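Local structure of transcriptional regulator (Pseudomonas aeruginosa, 3E7Q) at residues L141-R146 / A159-A163. The protein probably acts as a TetR-family transcriptional repressor that binds cis-regulatory DNA through a predicted helix-turn-helix motif. Residues are numbered along the deposited sequence.
Sequences LVGVLR and AELAA
Segments 141-146 and 159-163 are alpha-helical (Leu145 N to Leu141 O 3.0 Å, Arg146 N to Val142 O 2.9 Å, Ala163 N to Ala159 O 2.9 Å). Their short axes approach to 8.6 Å, with 121° between N-to-C directions, and Ala159, Ala162 and Ala163 face the first helix. Register is set by Val142 and Ala159, whose CA atoms lie 5.4 Å apart. At Ala159, the CB meets Arg146 CG at 3.6 Å and Leu145 CB at 4.3 Å, while one water accepts from Arg146 NH2 (2.9 Å) and, weakly, from Ala159 N (3.3 Å). Glu160 OE2 lies 4.0 Å from Arg146 NH2, too far for a salt bridge. Leu145, an mt rotamer, directs CD1 between Ala162 CB and Ala163 CB, 4.0 Å from each. Ala163 CB also packs on Val142 CG1 (3.6 Å) and Leu141 CB (4.2 Å). This apolar contact joins helix 124-152 to the first turn of helix 159-179, the next in the all-helical C-terminal domain of a TetR-family regulator; Leu141 also touches Leu92 and Phe95 of helix 88-99, and Leu161 packs on Gln191 of the second subunit.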
loop_
_atom_site.group_PDB
_atom_site.type_symbol
_atom_site.label_atom_id
_atom_site.label_comp_id
_atom_site.label_asym_id
_atom_site.label_seq_id
_atom_site.Cartn_x
_atom_site.Cartn_y
_atom_site.Cartn_z
ATOM N N LEU B 141 -16.729 -9.070 -0.168
ATOM C CA LEU B 141 -17.298 -7.761 0.105
ATOM C C LEU B 141 -18.437 -7.437 -0.862
ATOM O O LEU B 141 -19.384 -6.791 -0.452
ATOM C CB LEU B 141 -16.231 -6.653 0.118
ATOM C CG LEU B 141 -15.287 -6.604 1.313
ATOM C CD1 LEU B 141 -14.102 -5.724 1.001
ATOM C CD2 LEU B 141 -16.055 -6.123 2.587
ATOM N N VAL B 142 -18.396 -7.925 -2.103
ATOM C CA VAL B 142 -19.536 -7.683 -2.988
ATOM C C VAL B 142 -20.790 -8.391 -2.531
ATOM O O VAL B 142 -21.856 -7.824 -2.694
ATOM C CB VAL B 142 -19.361 -7.843 -4.572
ATOM C CG1 VAL B 142 -17.938 -7.818 -5.067
ATOM C CG2 VAL B 142 -20.274 -8.980 -5.179
ATOM N N GLY B 143 -20.664 -9.610 -1.975
ATOM C CA GLY B 143 -21.821 -10.371 -1.484
ATOM C C GLY B 143 -22.540 -9.650 -0.364
ATOM O O GLY B 143 -23.782 -9.630 -0.303
ATOM N N VAL B 144 -21.782 -9.061 0.562
ATOM C CA VAL B 144 -22.427 -8.352 1.668
ATOM C C VAL B 144 -22.921 -6.934 1.256
ATOM O O VAL B 144 -23.924 -6.477 1.755
ATOM C CB VAL B 144 -21.636 -8.460 3.047
ATOM C CG1 VAL B 144 -20.207 -8.324 2.921
ATOM C CG2 VAL B 144 -22.167 -7.433 4.054
ATOM N N LEU B 145 -22.250 -6.273 0.315
ATOM C CA LEU B 145 -22.699 -4.994 -0.204
ATOM C C LEU B 145 -23.980 -5.144 -1.010
ATOM O O LEU B 145 -24.810 -4.243 -0.992
ATOM C CB LEU B 145 -21.623 -4.320 -0.998
ATOM C CG LEU B 145 -20.451 -3.849 -0.143
ATOM C CD1 LEU B 145 -19.327 -3.429 -1.045
ATOM C CD2 LEU B 145 -20.932 -2.728 0.770
ATOM N N ARG B 146 -24.143 -6.311 -1.642
ATOM C CA ARG B 146 -25.393 -6.669 -2.291
ATOM C C ARG B 146 -26.510 -6.941 -1.353
ATOM O O ARG B 146 -27.622 -6.547 -1.633
ATOM C CB ARG B 146 -25.237 -7.898 -3.129
ATOM C CG ARG B 146 -24.477 -7.559 -4.356
ATOM C CD ARG B 146 -24.582 -8.620 -5.378
ATOM N NE ARG B 146 -23.964 -8.077 -6.551
ATOM C CZ ARG B 146 -23.268 -8.785 -7.409
ATOM N NH1 ARG B 146 -23.112 -10.089 -7.205
ATOM N NH2 ARG B 146 -22.700 -8.161 -8.442
ATOM N N ALA B 159 -22.245 -2.879 -6.903
ATOM C CA ALA B 159 -21.622 -3.495 -5.767
ATOM C C ALA B 159 -20.180 -3.871 -6.055
ATOM O O ALA B 159 -19.379 -3.855 -5.147
ATOM C CB ALA B 159 -22.484 -4.738 -5.236
ATOM N N GLU B 160 -19.825 -4.129 -7.317
ATOM C CA GLU B 160 -18.426 -4.412 -7.714
ATOM C C GLU B 160 -17.501 -3.196 -7.532
ATOM O O GLU B 160 -16.406 -3.294 -6.935
ATOM C CB GLU B 160 -18.379 -4.897 -9.175
ATOM C CG GLU B 160 -19.097 -6.228 -9.457
ATOM C CD GLU B 160 -19.173 -6.560 -10.969
ATOM O OE1 GLU B 160 -18.196 -6.239 -11.709
ATOM O OE2 GLU B 160 -20.200 -7.145 -11.449
ATOM N N LEU B 161 -17.965 -2.033 -7.995
ATOM C CA LEU B 161 -17.236 -0.819 -7.838
ATOM C C LEU B 161 -17.175 -0.363 -6.415
ATOM O O LEU B 161 -16.091 0.038 -5.969
ATOM C CB LEU B 161 -17.763 0.267 -8.766
ATOM C CG LEU B 161 -16.834 1.455 -9.030
ATOM C CD1 LEU B 161 -15.562 1.047 -9.847
ATOM C CD2 LEU B 161 -17.642 2.530 -9.661
ATOM N N ALA B 162 -18.307 -0.502 -5.692
ATOM C CA ALA B 162 -18.379 -0.273 -4.249
ATOM C C ALA B 162 -17.368 -1.136 -3.496
ATOM O O ALA B 162 -16.708 -0.680 -2.570
ATOM C CB ALA B 162 -19.829 -0.484 -3.742
ATOM N N ALA B 163 -17.235 -2.393 -3.889
ATOM C CA ALA B 163 -16.300 -3.300 -3.225
ATOM C C ALA B 163 -14.817 -2.891 -3.497
ATOM O O ALA B 163 -13.987 -2.991 -2.633
ATOM C CB ALA B 163 -16.598 -4.760 -3.598
HETATM O O HOH W 1 -22.867 -5.336 -9.070
#